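Local coordinates for protein lysozyme, putative (Bacillus anthracis, PDB 2WAG) that probably hydrolyses the glycan strands of bacterial cell-wall peptidoglycan, as a lysozyme of glycoside hydrolase family 25, at residues I28-L33 with K39-K44; V106-N111 with Y150-K155; V128-L133 with Y158-I163. All coordinates share one frame; numbering follows the deposited sequence. Where two conformers were deposited one is given.

Contact 1. Residues I28-L33 with K39-K44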
loop_
_atom_site.group_PDB
_atom_site.type_symbol
_atom_site.label_atom_id
_atom_site.label_comp_id
_atom_site.label_asym_id
_atom_site.label_seq_id
_atom_site.Cartn_x
_atom_site.Cartn_y
_atom_site.Cartn_z
ATOM N N ILE A 28 -14.911 -12.633 0.310
ATOM C CA ILE A 28 -14.114 -13.258 1.344
ATOM C C ILE A 28 -14.771 -14.525 1.851
ATOM O O ILE A 28 -15.970 -14.549 2.138
ATOM C CB ILE A 28 -13.914 -12.296 2.508
ATOM C CG1 ILE A 28 -13.075 -11.102 2.061
ATOM C CG2 ILE A 28 -13.282 -13.012 3.693
ATOM C CD1 ILE A 28 -13.266 -9.920 2.937
ATOM N N ASP A 29 -13.975 -15.587 1.943
ATOM C CA ASP A 29 -14.429 -16.835 2.518
ATOM C C ASP A 29 -14.076 -16.758 4.006
ATOM O O ASP A 29 -12.943 -17.037 4.412
ATOM C CB ASP A 29 -13.711 -18.012 1.851
ATOM C CG ASP A 29 -14.165 -19.364 2.387
ATOM O OD1 ASP A 29 -14.739 -19.435 3.487
ATOM O OD2 ASP A 29 -13.952 -20.379 1.681
ATOM N N TRP A 30 -15.044 -16.348 4.815
ATOM C CA TRP A 30 -14.778 -16.092 6.229
ATOM C C TRP A 30 -14.438 -17.365 6.984
ATOM O O TRP A 30 -13.598 -17.349 7.887
ATOM C CB TRP A 30 -15.967 -15.356 6.875
ATOM C CG TRP A 30 -16.028 -13.942 6.375
ATOM C CD1 TRP A 30 -16.807 -13.437 5.374
ATOM C CD2 TRP A 30 -15.194 -12.870 6.814
ATOM N NE1 TRP A 30 -16.520 -12.098 5.185
ATOM C CE2 TRP A 30 -15.539 -11.728 6.065
ATOM C CE3 TRP A 30 -14.186 -12.770 7.773
ATOM C CZ2 TRP A 30 -14.897 -10.495 6.247
ATOM C CZ3 TRP A 30 -13.553 -11.549 7.951
ATOM C CH2 TRP A 30 -13.909 -10.430 7.197
ATOM N N ARG A 31 -15.048 -18.479 6.598
ATOM C CA ARG A 31 -14.716 -19.742 7.247
ATOM C C ARG A 31 -13.253 -20.126 6.995
ATOM O O ARG A 31 -12.589 -20.694 7.862
ATOM C CB ARG A 31 -15.674 -20.861 6.818
ATOM C CG ARG A 31 -16.303 -20.690 5.435
ATOM C CD ARG A 31 -17.578 -19.810 5.439
ATOM N NE ARG A 31 -17.376 -18.497 4.826
ATOM C CZ ARG A 31 -18.352 -17.639 4.499
ATOM N NH1 ARG A 31 -19.623 -17.915 4.776
ATOM N NH2 ARG A 31 -18.044 -16.471 3.959
ATOM N N GLU A 32 -12.745 -19.808 5.810
ATOM C CA GLU A 32 -11.358 -20.090 5.497
ATOM C C GLU A 32 -10.392 -19.216 6.289
ATOM O O GLU A 32 -9.331 -19.681 6.736
ATOM C CB GLU A 32 -11.101 -19.971 4.000
ATOM C CG GLU A 32 -9.829 -20.682 3.570
ATOM C CD GLU A 32 -9.882 -22.213 3.717
ATOM O OE1 GLU A 32 -10.959 -22.795 3.931
ATOM O OE2 GLU A 32 -8.812 -22.847 3.626
ATOM N N LEU A 33 -10.752 -17.946 6.499
ATOM C CA LEU A 33 -9.927 -17.099 7.379
ATOM C C LEU A 33 -9.923 -17.619 8.806
ATOM O O LEU A 33 -8.884 -17.621 9.489
ATOM C CB LEU A 33 -10.360 -15.624 7.350
ATOM C CG LEU A 33 -10.100 -14.875 6.042
ATOM C CD1 LEU A 33 -10.694 -13.456 6.107
ATOM C CD2 LEU A 33 -8.610 -14.820 5.722
ATOM N N LYS A 39 -8.436 -14.379 14.517
ATOM C CA LYS A 39 -9.321 -14.289 15.673
ATOM C C LYS A 39 -10.293 -13.139 15.619
ATOM O O LYS A 39 -11.252 -13.098 16.394
ATOM C CB LYS A 39 -8.529 -14.272 16.977
ATOM C CG LYS A 39 -7.952 -15.656 17.245
ATOM C CD LYS A 39 -7.391 -15.784 18.613
ATOM C CE LYS A 39 -6.729 -17.129 18.751
ATOM N NZ LYS A 39 -7.742 -18.215 18.792
ATOM N N PHE A 40 -10.040 -12.186 14.730
ATOM C CA PHE A 40 -10.897 -11.009 14.646
ATOM C C PHE A 40 -10.895 -10.448 13.247
ATOM O O PHE A 40 -9.992 -10.720 12.443
ATOM C CB PHE A 40 -10.519 -9.917 15.678
ATOM C CG PHE A 40 -9.138 -9.306 15.489
ATOM C CD1 PHE A 40 -8.956 -8.178 14.708
ATOM C CD2 PHE A 40 -8.045 -9.821 16.176
ATOM C CE1 PHE A 40 -7.675 -7.603 14.562
ATOM C CE2 PHE A 40 -6.774 -9.266 16.055
ATOM C CZ PHE A 40 -6.585 -8.146 15.236
ATOM N N ALA A 41 -11.898 -9.633 12.982
ATOM C CA ALA A 41 -12.042 -8.894 11.754
ATOM C C ALA A 41 -12.625 -7.510 12.037
ATOM O O ALA A 41 -13.532 -7.396 12.762
ATOM C CB ALA A 41 -12.849 -9.631 10.777
ATOM N N PHE A 42 -12.055 -6.501 11.427
ATOM C CA PHE A 42 -12.695 -5.188 11.349
ATOM C C PHE A 42 -13.088 -4.945 9.896
ATOM O O PHE A 42 -12.242 -5.021 8.997
ATOM C CB PHE A 42 -11.755 -4.089 11.845
ATOM C CG PHE A 42 -11.568 -4.072 13.347
ATOM C CD1 PHE A 42 -12.577 -3.596 14.179
ATOM C CD2 PHE A 42 -10.401 -4.537 13.921
ATOM C CE1 PHE A 42 -12.411 -3.569 15.560
ATOM C CE2 PHE A 42 -10.229 -4.516 15.316
ATOM C CZ PHE A 42 -11.240 -4.033 16.123
ATOM N N ILE A 43 -14.371 -4.686 9.666
ATOM C CA ILE A 43 -14.923 -4.604 8.337
ATOM C C ILE A 43 -15.331 -3.176 8.038
ATOM O O ILE A 43 -16.022 -2.551 8.839
ATOM C CB ILE A 43 -16.173 -5.515 8.249
ATOM C CG1 ILE A 43 -15.830 -6.970 8.600
ATOM C CG2 ILE A 43 -16.860 -5.394 6.872
ATOM C CD1 ILE A 43 -17.060 -7.797 8.859
ATOM N N LYS A 44 -14.924 -2.627 6.893
ATOM C CA LYS A 44 -15.349 -1.262 6.555
ATOM C C LYS A 44 -16.863 -1.206 6.372
ATOM O O LYS A 44 -17.418 -1.996 5.597
ATOM C CB LYS A 44 -14.699 -0.774 5.272
ATOM C CG LYS A 44 -15.066 0.681 5.004
ATOM C CD LYS A 44 -14.392 1.220 3.741
ATOM C CE LYS A 44 -14.843 2.652 3.462
ATOM N NZ LYS A 44 -14.250 3.146 2.184
#

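Contact 2. Residues V106-N111 with Y150-K155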
loop_
_atom_site.group_PDB
_atom_site.type_symbol
_atom_site.label_atom_id
_atom_site.label_comp_id
_atom_site.label_asym_id
_atom_site.label_seq_id
_atom_site.Cartn_x
_atom_site.Cartn_y
_atom_site.Cartn_z
ATOM N N VAL A 106 -8.498 7.267 10.620
ATOM C CA VAL A 106 -8.073 8.651 10.313
ATOM C C VAL A 106 -6.748 8.586 9.552
ATOM O O VAL A 106 -5.703 8.198 10.117
ATOM C CB VAL A 106 -7.902 9.475 11.595
ATOM C CG1 VAL A 106 -7.532 10.909 11.265
ATOM C CG2 VAL A 106 -9.159 9.414 12.476
ATOM N N GLU A 107 -6.780 8.956 8.271
ATOM C CA GLU A 107 -5.556 8.890 7.458
ATOM C C GLU A 107 -5.742 9.747 6.222
ATOM O O GLU A 107 -6.861 10.141 5.883
ATOM C CB GLU A 107 -5.206 7.449 7.055
ATOM C CG GLU A 107 -6.205 6.784 6.148
ATOM C CD GLU A 107 -5.851 5.331 5.946
ATOM O OE1 GLU A 107 -4.887 5.047 5.187
ATOM O OE2 GLU A 107 -6.507 4.454 6.553
ATOM N N PHE A 108 -4.640 10.029 5.541
ATOM C CA PHE A 108 -4.755 10.793 4.308
ATOM C C PHE A 108 -5.333 9.989 3.148
ATOM O O PHE A 108 -5.164 8.768 3.071
ATOM C CB PHE A 108 -3.423 11.417 3.927
ATOM C CG PHE A 108 -2.990 12.473 4.882
ATOM C CD1 PHE A 108 -3.694 13.664 4.943
ATOM C CD2 PHE A 108 -1.926 12.285 5.737
ATOM C CE1 PHE A 108 -3.343 14.652 5.830
ATOM C CE2 PHE A 108 -1.565 13.287 6.648
ATOM C CZ PHE A 108 -2.281 14.481 6.676
ATOM N N TYR A 109 -6.016 10.701 2.258
ATOM C CA TYR A 109 -6.623 10.120 1.072
ATOM C C TYR A 109 -6.766 11.218 0.026
ATOM O O TYR A 109 -6.524 12.390 0.314
ATOM C CB TYR A 109 -7.993 9.530 1.407
ATOM C CG TYR A 109 -8.971 10.537 1.968
ATOM C CD1 TYR A 109 -9.846 11.224 1.136
ATOM C CD2 TYR A 109 -9.018 10.804 3.330
ATOM C CE1 TYR A 109 -10.741 12.145 1.645
ATOM C CE2 TYR A 109 -9.911 11.724 3.848
ATOM C CZ TYR A 109 -10.769 12.392 3.002
ATOM O OH TYR A 109 -11.657 13.309 3.515
ATOM N N ALA A 110 -7.160 10.842 -1.185
ATOM C CA ALA A 110 -7.323 11.813 -2.261
ATOM C C ALA A 110 -6.148 12.787 -2.306
ATOM O O ALA A 110 -4.992 12.374 -2.393
ATOM C CB ALA A 110 -8.634 12.565 -2.099
ATOM N N ASN A 111 -6.449 14.081 -2.245
ATOM C CA ASN A 111 -5.418 15.113 -2.315
ATOM C C ASN A 111 -5.152 15.791 -0.972
ATOM O O ASN A 111 -4.464 16.810 -0.907
ATOM C CB ASN A 111 -5.786 16.164 -3.365
ATOM C CG ASN A 111 -5.833 15.594 -4.769
ATOM O OD1 ASN A 111 -6.730 15.912 -5.549
ATOM N ND2 ASN A 111 -4.862 14.749 -5.099
ATOM N N TYR A 150 -1.261 10.040 12.781
ATOM C CA TYR A 150 -1.123 9.994 14.218
ATOM C C TYR A 150 -0.311 11.204 14.679
ATOM O O TYR A 150 -0.716 11.933 15.597
ATOM C CB TYR A 150 -0.435 8.693 14.650
ATOM C CG TYR A 150 -0.366 8.562 16.153
ATOM C CD1 TYR A 150 -1.422 7.986 16.854
ATOM C CD2 TYR A 150 0.729 9.031 16.884
ATOM C CE1 TYR A 150 -1.392 7.879 18.233
ATOM C CE2 TYR A 150 0.777 8.915 18.269
ATOM C CZ TYR A 150 -0.301 8.349 18.944
ATOM O OH TYR A 150 -0.257 8.227 20.314
ATOM N N ASP A 151 0.836 11.438 14.057
ATOM C CA ASP A 151 1.713 12.505 14.544
ATOM C C ASP A 151 1.071 13.884 14.428
ATOM O O ASP A 151 1.309 14.748 15.266
ATOM C CB ASP A 151 3.057 12.458 13.818
ATOM C CG ASP A 151 3.903 11.268 14.242
ATOM O OD1 ASP A 151 3.568 10.591 15.242
ATOM O OD2 ASP A 151 4.925 11.036 13.565
ATOM N N LEU A 152 0.231 14.067 13.414
ATOM C CA LEU A 152 -0.372 15.369 13.144
ATOM C C LEU A 152 -1.731 15.614 13.808
ATOM O O LEU A 152 -2.154 16.764 13.937
ATOM C CB LEU A 152 -0.490 15.593 11.632
ATOM C CG LEU A 152 0.792 16.008 10.907
ATOM C CD1 LEU A 152 0.645 15.817 9.405
ATOM C CD2 LEU A 152 1.155 17.448 11.235
ATOM N N TYR A 153 -2.439 14.569 14.227
ATOM C CA TYR A 153 -3.743 14.731 14.771
ATOM C C TYR A 153 -4.023 13.994 16.081
ATOM O O TYR A 153 -4.866 14.384 16.781
ATOM C CB TYR A 153 -4.768 14.325 13.746
ATOM C CG TYR A 153 -4.665 15.075 12.445
ATOM C CD1 TYR A 153 -4.688 16.447 12.425
ATOM C CD2 TYR A 153 -4.529 14.432 11.260
ATOM C CE1 TYR A 153 -4.594 17.132 11.230
ATOM C CE2 TYR A 153 -4.426 15.097 10.092
ATOM C CZ TYR A 153 -4.474 16.445 10.079
ATOM O OH TYR A 153 -4.360 17.102 8.875
ATOM N N ILE A 154 -3.391 12.848 16.299
ATOM C CA ILE A 154 -3.787 11.953 17.380
ATOM C C ILE A 154 -2.823 12.006 18.565
ATOM O O ILE A 154 -3.234 11.849 19.716
ATOM C CB ILE A 154 -3.917 10.479 16.885
ATOM C CG1 ILE A 154 -4.749 10.357 15.588
ATOM C CG2 ILE A 154 -4.418 9.563 18.021
ATOM C CD1 ILE A 154 -6.125 11.012 15.642
ATOM N N LYS A 155 -1.544 12.202 18.274
ATOM C CA LYS A 155 -0.508 12.292 19.292
ATOM C C LYS A 155 -0.881 13.333 20.352
ATOM O O LYS A 155 -1.464 14.385 20.027
ATOM C CB LYS A 155 0.798 12.707 18.587
ATOM C CG LYS A 155 2.016 12.810 19.457
ATOM C CD LYS A 155 3.137 13.545 18.707
ATOM C CE LYS A 155 4.390 13.497 19.514
ATOM N NZ LYS A 155 5.472 14.145 18.741
#

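Contact 3. Residues V128-L133 with Y158-I163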
loop_
_atom_site.group_PDB
_atom_site.type_symbol
_atom_site.label_atom_id
_atom_site.label_comp_id
_atom_site.label_asym_id
_atom_site.label_seq_id
_atom_site.Cartn_x
_atom_site.Cartn_y
_atom_site.Cartn_z
ATOM N N VAL A 128 -16.635 14.828 18.394
ATOM C CA VAL A 128 -18.067 14.596 18.321
ATOM C C VAL A 128 -18.367 13.138 17.922
ATOM O O VAL A 128 -19.227 12.480 18.508
ATOM C CB VAL A 128 -18.756 15.568 17.351
ATOM C CG1 VAL A 128 -20.185 15.122 17.092
ATOM C CG2 VAL A 128 -18.681 17.000 17.895
ATOM N N MET A 129 -17.656 12.628 16.911
ATOM C CA MET A 129 -17.872 11.246 16.493
ATOM C C MET A 129 -17.626 10.267 17.637
ATOM O O MET A 129 -18.419 9.348 17.857
ATOM C CB MET A 129 -16.916 10.867 15.374
ATOM C CG MET A 129 -17.252 11.421 14.048
ATOM S SD MET A 129 -16.497 10.454 12.713
ATOM C CE MET A 129 -17.306 9.000 12.836
ATOM N N ILE A 130 -16.492 10.433 18.314
ATOM C CA ILE A 130 -16.147 9.544 19.416
ATOM C C ILE A 130 -17.249 9.581 20.484
ATOM O O ILE A 130 -17.706 8.529 20.957
ATOM C CB ILE A 130 -14.806 9.936 20.009
ATOM C CG1 ILE A 130 -13.673 9.685 19.016
ATOM C CG2 ILE A 130 -14.560 9.172 21.343
ATOM C CD1 ILE A 130 -12.430 10.480 19.317
ATOM N N GLU A 131 -17.682 10.787 20.871
ATOM C CA GLU A 131 -18.708 10.903 21.899
ATOM C C GLU A 131 -19.977 10.151 21.494
ATOM O O GLU A 131 -20.573 9.402 22.277
ATOM C CB GLU A 131 -19.027 12.378 22.146
ATOM C CG GLU A 131 -20.044 12.554 23.286
ATOM C CD GLU A 131 -20.401 13.982 23.527
ATOM O OE1 GLU A 131 -19.506 14.796 23.843
ATOM O OE2 GLU A 131 -21.606 14.286 23.451
ATOM N N MET A 132 -20.397 10.339 20.250
ATOM C CA MET A 132 -21.632 9.717 19.803
ATOM C C MET A 132 -21.526 8.199 19.678
ATOM O O MET A 132 -22.467 7.470 20.035
ATOM C CB MET A 132 -22.090 10.335 18.474
ATOM C CG MET A 132 -22.455 11.813 18.632
ATOM S SD MET A 132 -22.944 12.588 17.091
ATOM C CE MET A 132 -24.423 11.680 16.687
ATOM N N LEU A 133 -20.396 7.700 19.167
ATOM C CA LEU A 133 -20.231 6.253 19.034
ATOM C C LEU A 133 -20.058 5.576 20.385
ATOM O O LEU A 133 -20.596 4.494 20.612
ATOM C CB LEU A 133 -19.030 5.898 18.149
ATOM C CG LEU A 133 -19.230 6.020 16.632
ATOM C CD1 LEU A 133 -18.015 5.497 15.869
ATOM C CD2 LEU A 133 -20.501 5.429 16.105
ATOM N N TYR A 158 -6.725 12.387 22.562
ATOM C CA TYR A 158 -7.621 11.229 22.601
ATOM C C TYR A 158 -7.232 10.166 23.628
ATOM O O TYR A 158 -7.180 8.978 23.322
ATOM C CB TYR A 158 -7.757 10.595 21.211
ATOM C CG TYR A 158 -8.141 11.631 20.187
ATOM C CD1 TYR A 158 -9.455 12.082 20.084
ATOM C CD2 TYR A 158 -7.187 12.215 19.367
ATOM C CE1 TYR A 158 -9.809 13.066 19.163
ATOM C CE2 TYR A 158 -7.525 13.205 18.433
ATOM C CZ TYR A 158 -8.852 13.619 18.334
ATOM O OH TYR A 158 -9.227 14.588 17.417
ATOM N N PRO A 159 -7.052 10.569 24.890
ATOM C CA PRO A 159 -6.790 9.554 25.909
ATOM C C PRO A 159 -7.997 8.640 26.145
ATOM O O PRO A 159 -7.825 7.548 26.682
ATOM C CB PRO A 159 -6.470 10.378 27.169
ATOM C CG PRO A 159 -7.133 11.698 26.931
ATOM C CD PRO A 159 -7.084 11.934 25.437
ATOM N N GLN A 160 -9.184 9.061 25.694
ATOM C CA GLN A 160 -10.405 8.281 25.867
ATOM C C GLN A 160 -10.552 7.167 24.838
ATOM O O GLN A 160 -11.531 6.431 24.878
ATOM C CB GLN A 160 -11.671 9.171 25.855
ATOM C CG GLN A 160 -12.082 9.819 24.532
ATOM C CD GLN A 160 -11.310 11.090 24.148
ATOM O OE1 GLN A 160 -10.177 11.315 24.573
ATOM N NE2 GLN A 160 -11.940 11.939 23.324
ATOM N N CYS A 161 -9.604 7.032 23.919
ATOM C CA CYS A 161 -9.679 5.995 22.868
ATOM C C CYS A 161 -8.543 5.005 22.980
ATOM O O CYS A 161 -7.612 5.287 23.564
ATOM C CB CYS A 161 -9.608 6.614 21.456
ATOM S SG CYS A 161 -11.032 7.785 21.132
ATOM N N ASP A 162 -8.687 3.863 22.357
ATOM C CA ASP A 162 -7.530 2.973 22.144
ATOM C C ASP A 162 -6.972 3.206 20.737
ATOM O O ASP A 162 -7.708 3.641 19.841
ATOM C CB ASP A 162 -7.969 1.505 22.250
ATOM C CG ASP A 162 -8.123 1.036 23.697
ATOM O OD1 ASP A 162 -7.615 1.724 24.601
ATOM O OD2 ASP A 162 -8.704 -0.041 23.899
ATOM N N ILE A 163 -5.683 2.941 20.563
ATOM C CA ILE A 163 -4.997 3.226 19.301
ATOM C C ILE A 163 -4.683 1.956 18.523
ATOM O O ILE A 163 -4.172 0.969 19.070
ATOM C CB ILE A 163 -3.681 4.017 19.533
ATOM C CG1 ILE A 163 -3.937 5.288 20.372
ATOM C CG2 ILE A 163 -2.997 4.332 18.186
ATOM C CD1 ILE A 163 -4.973 6.224 19.760
#

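Contact 1. Residues I28-L33 with K39-K44
The six-membered end of the Trp30 indole meets Ala41 and Ile43 of the neighbouring strand. Its CZ3 lies 3.5 Å from Ala41 CB, and its CH2 lies 4.2 Å from Ile43 CG1. Both partners reach the ring obliquely. Trp30 and Ile43 approach each other from opposite directions, and Ala41 rises from the strand toward the helix. Because CB is the whole side chain of Ala41, the indole comes close to the strand there. Trp30 carries CG beside the backbone N and anti to the carbonyl carbon (chi1 -71°), which turns the ring toward strand 40-47. In one of its two conformers, Ile28 lies with CG2 over one face of that ring. The indole N-H points to another neighbour: Trp30 NE1 is hydrogen-bonded to Asn59 OD1 of helix 56-64. That bond should fix how the ring is turned.

Strand 17-21, helix 30-34 and strand 40-47 form a beta-alpha-beta unit of the family's barrel fold. Strands 17-21 and 40-47 are parallel neighbours in the sheet. Trp30 also touches Val19 and Val21 of strand 17-21. Phe40 and Phe42 point away from the helix, and both meet Phe182 edge-to-face.

The helix start is held by Asp29, its N-cap. Asp29 OD1 accepts from Glu32 N at 3.1 Å, a donor well above the carboxylate plane. In one of the two Arg31 conformers the same oxygen also forms a salt bridge with Arg31 NE, though the hydrogen bond within it is weak.

Contact 2. Residues V106-N111 with Y150-K155
Phe108 puts the far end of its ring against Tyr153, and the two side chains cross at about a right angle. The segments belong to the barrel fold of the family: 106-111 lies in the loop after strand 103-106, whereas the segment 150-155 lies on helix 147-154. Phe108 CZ is 4.1 Å from Tyr153 CE2 and 4.0 Å from Tyr153 OH, an oblique approach for both rings. Leu152 comes to the edge of the Phe108 ring, with CD1 4.2 Å from Phe108 CZ. CZ of Phe108 thus faces both Leu152 and Tyr153, and Phe108 CE1 also reaches Tyr153 OH at 4.0 Å.

In Phe108, CG lies beside the backbone N (chi1 -67°), and this carries the ring from the loop toward the helix. Tyr153 is held from two directions. Its OH is hydrogen-bonded to Pro117 O, and the CB of Leu152 sits over one face of its ring. Phe108 also packs on Leu169 of the second subunit, so the contact lies at the interface with that subunit.

Ile154 of the same segment belongs to the magnesium site, and the side chain of Tyr153 is about 9 Å from the ion. The helix widens to a pi-type turn at 150-154. There Tyr150 O accepts from Ile154 N at 2.9 Å and from Lys155 N at 2.8 Å, the two donors arriving from opposite faces of its plane.

Contact 3. Residues V128-L133 with Y158-I163
Helix 119-137 passes the turn that leads into strand 162-166, with the CA atoms of Ile130 and Cys161 8.1 Å apart. The turn is a type I beta turn from Tyr158 to Cys161, closed by a bond from Cys161 N to Tyr158 O.

Ile130 is the one helix residue of the segment that meets it, and it uses both branches. CD1, at the end of the longer branch, lies 3.5 Å from Tyr158 CD1 and approaches that ring obliquely. The same methyl is 3.5 Å from Cys161 SG. The shorter branch, CG2, is 3.8 Å from Cys161 SG and 4.1 Å from Gln160 CG. The sulfur thus sits against both arms of the isoleucine.

Gln160 crosses Ile130 at about a right angle. Its CG stands between the backbone N and the carbonyl carbon (chi1 70°), and the chain bends at chi2 (-80°). This brings the aliphatic part of Gln160 to the isoleucine. Tyr158 also touches Thr123, Leu126 and Ser127, earlier in the same helix. Arg178 NH1 and NH2 bond to Tyr158 O and Cys161 O respectively, which ties down the turn at both ends.

On the sheet side, Ile130 also meets Ile104 of strand 103-106. Such apolar packing of an outer helix on the sheet and its connecting turns is characteristic of the TIM-barrel clan to which this family belongs.

Overall arrangement
Contacts 2 and 3 are neighbours, with centres 16 Å apart. Tyr153 O comes within 3.3 Å of Tyr158 CE2, and Tyr150 CE1 lies 3.9 Å from Ile163 CG2. Their segments alternate along the chain, in the order 106-111, 128-133, 150-155, 158-163. Helix 147-154 is followed by strand 162-166. The magnesium ion lies near both: Ile154 and Ala157 belong to its site, and the Tyr158 side chain is about 6 Å from it. Contact 1 is complete before either of the others begins and sits on the opposite side of the chain's centre. Its centre is 26 Å from that of contact 2 and 25 Å from that of contact 3. Contacts 1 and 3 reach the same sheet.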